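Local coordinates for protein arsenate Reductase (Corynebacterium glutamicum, PDB 3T38) that probably reduces arsenate to arsenite in a thioredoxin-dependent reaction, using a domain with the low-molecular-weight tyrosine phosphatase fold behind an N-terminal helical domain, at residues Asn12-Ile17 / Tyr37-Tyr42; Leu45-Lys50 / Pro143-Asp148. All coordinates share one frame; numbering follows the deposited sequence.

Contact 1 of 2, residues Asn12-Ile17 / Tyr37-Tyr42. With D1D ((4S,5S)-1,2-dithiane-4,5-diol), chain C.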
# COMPACT_ATOMS: atom_id res chain seq x y z
N ASN A 12 -19.97 4.19 1.37
CA ASN A 12 -20.84 4.37 2.49
C ASN A 12 -20.65 3.28 3.54
O ASN A 12 -20.65 3.56 4.74
CB ASN A 12 -22.30 4.48 2.02
CG ASN A 12 -22.57 5.79 1.27
OD1 ASN A 12 -21.91 6.81 1.51
ND2 ASN A 12 -23.53 5.75 0.34
N ILE A 13 -20.45 2.05 3.09
CA ILE A 13 -20.16 0.95 4.01
C ILE A 13 -18.89 1.24 4.78
O ILE A 13 -18.91 1.16 6.00
CB ILE A 13 -20.06 -0.38 3.28
CG1 ILE A 13 -21.39 -0.66 2.56
CG2 ILE A 13 -19.64 -1.49 4.25
CD1 ILE A 13 -21.68 0.43 1.42
N LEU A 14 -17.82 1.57 4.05
CA LEU A 14 -16.51 1.97 4.60
C LEU A 14 -16.68 3.13 5.62
O LEU A 14 -16.05 3.14 6.68
CB LEU A 14 -15.47 2.29 3.48
CG LEU A 14 -15.11 1.16 2.47
CD1 LEU A 14 -14.23 1.64 1.27
CD2 LEU A 14 -14.39 -0.05 3.15
N ASN A 15 -17.52 4.10 5.30
CA ASN A 15 -17.78 5.16 6.27
C ASN A 15 -18.32 4.60 7.59
O ASN A 15 -17.90 5.06 8.66
CB ASN A 15 -18.78 6.20 5.74
CG ASN A 15 -18.20 7.11 4.72
OD1 ASN A 15 -16.99 7.41 4.73
ND2 ASN A 15 -19.04 7.60 3.82
N ARG A 16 -19.23 3.61 7.51
CA ARG A 16 -19.83 3.01 8.70
C ARG A 16 -18.81 2.29 9.59
O ARG A 16 -18.79 2.51 10.80
CB ARG A 16 -21.05 2.14 8.39
CG ARG A 16 -21.74 1.59 9.65
CD ARG A 16 -22.69 0.39 9.35
NE ARG A 16 -22.06 -0.59 8.46
CZ ARG A 16 -21.13 -1.45 8.85
NH1 ARG A 16 -20.74 -1.48 10.13
NH2 ARG A 16 -20.60 -2.31 7.98
N ILE A 17 -17.95 1.50 8.96
CA ILE A 17 -16.80 0.83 9.58
C ILE A 17 -15.78 1.79 10.23
O ILE A 17 -15.30 1.55 11.35
CB ILE A 17 -16.10 -0.13 8.54
CG1 ILE A 17 -17.05 -1.24 8.08
CG2 ILE A 17 -14.84 -0.78 9.12
CD1 ILE A 17 -16.65 -1.81 6.73
N TYR A 37 -6.95 4.40 8.01
CA TYR A 37 -6.68 2.98 8.11
C TYR A 37 -7.64 2.17 7.30
O TYR A 37 -7.25 1.30 6.49
CB TYR A 37 -6.63 2.48 9.54
CG TYR A 37 -5.21 2.27 9.93
CD1 TYR A 37 -4.62 1.00 9.83
CD2 TYR A 37 -4.44 3.31 10.41
CE1 TYR A 37 -3.25 0.80 10.19
CE2 TYR A 37 -3.08 3.11 10.79
CZ TYR A 37 -2.52 1.88 10.67
OH TYR A 37 -1.17 1.73 11.02
N ILE A 38 -8.90 2.47 7.46
CA ILE A 38 -9.86 1.70 6.70
C ILE A 38 -9.92 1.99 5.18
O ILE A 38 -10.00 1.06 4.38
CB ILE A 38 -11.19 1.73 7.37
CG1 ILE A 38 -12.25 1.14 6.48
CG2 ILE A 38 -11.53 3.15 7.77
CD1 ILE A 38 -13.41 2.03 6.37
N PHE A 39 -9.91 3.26 4.79
CA PHE A 39 -10.02 3.56 3.37
C PHE A 39 -8.72 3.22 2.62
O PHE A 39 -8.80 2.74 1.47
CB PHE A 39 -10.39 5.00 3.10
CG PHE A 39 -11.85 5.31 3.39
CD1 PHE A 39 -12.23 5.80 4.65
CD2 PHE A 39 -12.83 5.16 2.41
CE1 PHE A 39 -13.55 6.09 4.96
CE2 PHE A 39 -14.18 5.48 2.70
CZ PHE A 39 -14.55 5.93 3.98
N GLU A 40 -7.56 3.44 3.26
CA GLU A 40 -6.30 3.11 2.65
C GLU A 40 -6.15 1.62 2.54
O GLU A 40 -5.64 1.09 1.54
CB GLU A 40 -5.11 3.76 3.37
CG GLU A 40 -5.15 5.29 3.32
CD GLU A 40 -5.09 5.87 1.87
OE1 GLU A 40 -4.83 5.13 0.89
OE2 GLU A 40 -5.28 7.09 1.71
N SER A 41 -6.59 0.89 3.57
CA SER A 41 -6.56 -0.56 3.46
C SER A 41 -7.40 -1.14 2.32
O SER A 41 -6.95 -2.07 1.63
CB SER A 41 -6.98 -1.20 4.77
OG SER A 41 -5.91 -1.09 5.67
N TYR A 42 -8.61 -0.61 2.19
CA TYR A 42 -9.52 -0.92 1.09
C TYR A 42 -8.88 -0.72 -0.28
O TYR A 42 -8.93 -1.58 -1.14
CB TYR A 42 -10.71 -0.02 1.19
CG TYR A 42 -11.73 -0.27 0.08
CD1 TYR A 42 -11.86 0.62 -0.99
CD2 TYR A 42 -12.58 -1.37 0.14
CE1 TYR A 42 -12.79 0.40 -1.98
CE2 TYR A 42 -13.50 -1.62 -0.84
CZ TYR A 42 -13.60 -0.73 -1.91
OH TYR A 42 -14.52 -0.97 -2.89
S1 D1D C . -1.35 5.21 4.76
C1 D1D C . -1.58 6.73 5.73
C2 D1D C . -1.54 6.37 7.17
O2 D1D C . -1.95 7.47 7.88
C3 D1D C . -2.69 5.44 7.46
O3 D1D C . -3.06 5.81 8.70
C4 D1D C . -2.41 3.96 7.51
S4 D1D C . -2.26 3.37 5.79
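Leu-14 fits among Ile-38, Phe-39 and Tyr-42, three side chains of the facing helix, and carries most of this buried apolar contact, the packing of a helical hairpin. Its CD1 methyl stands over one face of the Tyr-42 ring, 3.4 Å from the ring centroid and 16° off the normal, a close CH-pi contact displaced slightly toward the rim. The leucine crosses the tyrosine side chain at about a right angle. Tyr-42 has CG anti to its backbone N (chi1 -180°), and its CB points toward helix 10-24; the hydroxyl is hydrogen-bonded to ND1 of His-10 on that same helix. Nearer the backbone, Leu-14 CB lies 3.5 Å from Phe-39 CE2. Ile-38 lies beside Leu-14 and Ile-17, its CG1 4.1 Å from Leu-14 CD2, though the placement of its outer methyl is doubtful.

Asn-15 closes the border of the contact. Its CB points away from helix 31-49, but the amide turns back so that OD1 lies at the edge of the Phe-39 ring, close to the ring plane and 3.0 Å from CZ.

Tyr-37 and Glu-40, neither of which touches 12-17, belong with Thr-33, Arg-36 and Arg-66 to the pocket of the bound dithiane diol. The ligand's C4 lies over one face of the Tyr-37 ring, 3.5 Å from Tyr-37 CE2. Ser-41 OG donates to Tyr-37 O, which also accepts the helical bond from Ser-41 N on the opposite face of its carbonyl plane.

Helices 10-24 and 31-49 run roughly antiparallel, their local axes at 139°. Helix 55-73 packs against Tyr-37 and Tyr-42, while Phe-39 makes a cation-pi interaction with Arg-152 of the second subunit.

Contact 2 of 2, residues Leu45-Lys50 / Pro143-Asp148; sequences LARTAK and PKPLTD
This is a small, largely apolar contact between domains, in which the last turn of helix 31-49, from the N-terminal helical domain, meets the irregular segment leading into helix 148-153 of the phosphatase-like domain. Only 142 Å² is buried between the two segments, and much of the contact depends on one methyl group. Leu-45 CD2 rests against the extended backbone from Pro-143 to Pro-145, 3.7 Å from Pro-143 O. The same methyl lies 4.2 Å from Pro-145 CD. Between these two prolines it also meets CA and CB of Lys-144, so the leucine touches a carbonyl oxygen, the root of a lysine and CD of the Pro-145 ring by van der Waals contact alone.

Lys-144 offers only the base of its side chain. CG sits between the backbone N and the carbonyl carbon (chi1 61°); further out the chain bends at chi3 and chi4 and its end leads away, where NZ is hydrogen-bonded to Phe-142 O and Ser-114 O.

Arg-47 supplies a second, looser touch, with NH2 4.5 Å from Pro-145 CG. Its NH1 donates to O of Leu-146 of the second subunit. Arg-47 of that subunit lies close to its NH2, and such proximity of like charges would probably be unfavourable by itself.

Helix 55-73 touches both partners, with Leu-55 against Leu-45 and Phe-62 against Lys-144. On the sheet side, Lys-144 and Leu-146 form backbone hydrogen bonds with Gly-116 at the end of strand 111-116, and Leu-146 reaches Leu-85 and Ile-87 of strand 83-88.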
# COMPACT_ATOMS: atom_id res chain seq x y z
N LEU A 45 -6.01 -3.13 -0.98
CA LEU A 45 -6.44 -4.46 -1.45
C LEU A 45 -7.04 -4.38 -2.82
O LEU A 45 -6.88 -5.32 -3.64
CB LEU A 45 -7.40 -5.09 -0.43
CG LEU A 45 -6.69 -5.46 0.91
CD1 LEU A 45 -7.75 -5.95 1.89
CD2 LEU A 45 -5.65 -6.54 0.69
N ALA A 46 -7.75 -3.26 -3.09
CA ALA A 46 -8.41 -3.13 -4.38
C ALA A 46 -7.41 -3.17 -5.52
O ALA A 46 -7.73 -3.63 -6.62
CB ALA A 46 -9.20 -1.86 -4.44
N ARG A 47 -6.20 -2.69 -5.27
CA ARG A 47 -5.16 -2.61 -6.33
C ARG A 47 -4.83 -3.96 -6.92
O ARG A 47 -4.63 -4.08 -8.14
CB ARG A 47 -3.91 -1.93 -5.78
CG ARG A 47 -4.05 -0.40 -5.70
CD ARG A 47 -2.68 0.29 -5.41
NE ARG A 47 -1.94 -0.49 -4.42
CZ ARG A 47 -1.69 -0.12 -3.17
NH1 ARG A 47 -2.12 1.07 -2.65
NH2 ARG A 47 -0.99 -0.96 -2.42
N THR A 48 -4.82 -4.99 -6.06
CA THR A 48 -4.35 -6.32 -6.48
C THR A 48 -5.50 -7.29 -6.63
O THR A 48 -5.43 -8.19 -7.45
CB THR A 48 -3.32 -6.93 -5.47
OG1 THR A 48 -3.79 -6.72 -4.13
CG2 THR A 48 -1.96 -6.18 -5.63
N ALA A 49 -6.55 -7.08 -5.85
CA ALA A 49 -7.67 -8.03 -5.78
C ALA A 49 -8.79 -7.59 -6.68
O ALA A 49 -9.54 -8.41 -7.11
CB ALA A 49 -8.19 -8.19 -4.29
N LYS A 50 -8.84 -6.30 -7.00
CA LYS A 50 -9.96 -5.65 -7.74
C LYS A 50 -11.17 -5.41 -6.81
O LYS A 50 -11.26 -6.04 -5.74
CB LYS A 50 -10.36 -6.42 -9.04
CG LYS A 50 -11.46 -7.54 -8.84
CD LYS A 50 -11.72 -8.43 -10.10
CE LYS A 50 -13.09 -8.10 -10.78
NZ LYS A 50 -13.28 -6.70 -11.34
N PRO A 143 -4.18 -12.53 0.31
CA PRO A 143 -2.88 -11.84 0.10
C PRO A 143 -3.01 -10.38 0.41
O PRO A 143 -4.07 -9.80 0.15
CB PRO A 143 -2.62 -12.01 -1.40
CG PRO A 143 -3.63 -13.12 -1.85
CD PRO A 143 -4.81 -12.91 -0.96
N LYS A 144 -1.96 -9.76 0.94
CA LYS A 144 -2.08 -8.34 1.37
C LYS A 144 -0.69 -7.76 1.26
O LYS A 144 0.28 -8.49 1.47
CB LYS A 144 -2.60 -8.24 2.79
CG LYS A 144 -1.72 -8.91 3.91
CD LYS A 144 -2.56 -9.27 5.21
CE LYS A 144 -3.22 -10.70 5.10
NZ LYS A 144 -2.13 -11.69 4.74
N PRO A 145 -0.59 -6.44 1.00
CA PRO A 145 0.78 -5.91 0.95
C PRO A 145 1.42 -5.73 2.30
O PRO A 145 0.76 -5.40 3.31
CB PRO A 145 0.60 -4.51 0.34
CG PRO A 145 -0.80 -4.02 0.86
CD PRO A 145 -1.63 -5.38 1.04
N LEU A 146 2.75 -5.85 2.31
CA LEU A 146 3.55 -5.43 3.45
C LEU A 146 3.27 -3.99 3.88
O LEU A 146 3.23 -3.09 3.07
CB LEU A 146 5.03 -5.54 3.09
CG LEU A 146 5.99 -5.36 4.25
CD1 LEU A 146 5.68 -6.41 5.42
CD2 LEU A 146 7.40 -5.51 3.57
N THR A 147 3.10 -3.79 5.16
CA THR A 147 2.88 -2.42 5.69
C THR A 147 3.80 -2.27 6.91
O THR A 147 4.28 -3.23 7.48
CB THR A 147 1.43 -2.20 6.10
OG1 THR A 147 1.06 -3.19 7.07
CG2 THR A 147 0.42 -2.22 4.87
N ASP A 148 4.08 -1.04 7.27
CA ASP A 148 5.08 -0.74 8.28
C ASP A 148 4.56 -1.10 9.65
O ASP A 148 5.32 -1.61 10.46
CB ASP A 148 5.40 0.78 8.27
CG ASP A 148 6.60 1.13 9.12
OD1 ASP A 148 7.73 0.72 8.74
OD2 ASP A 148 6.41 1.84 10.12

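From the N terminus, helix 10-24 is followed by a short connection and then helix 31-49, and contact 1 closes this local helical hairpin within the N-terminal domain. Further along helix 31-49, contact 2 opens, closing only after helix 55-73, strands 83-88 and 111-116 and the helices between and after them. The two loops are in series, neither nesting nor crossing. Helix 31-49 is common to both: its middle packs on helix 10-24, and its last turn reaches the segment before helix 148-153. Together the contacts connect the first helix, through the second, to the phosphatase-like domain, and both also touch the second subunit.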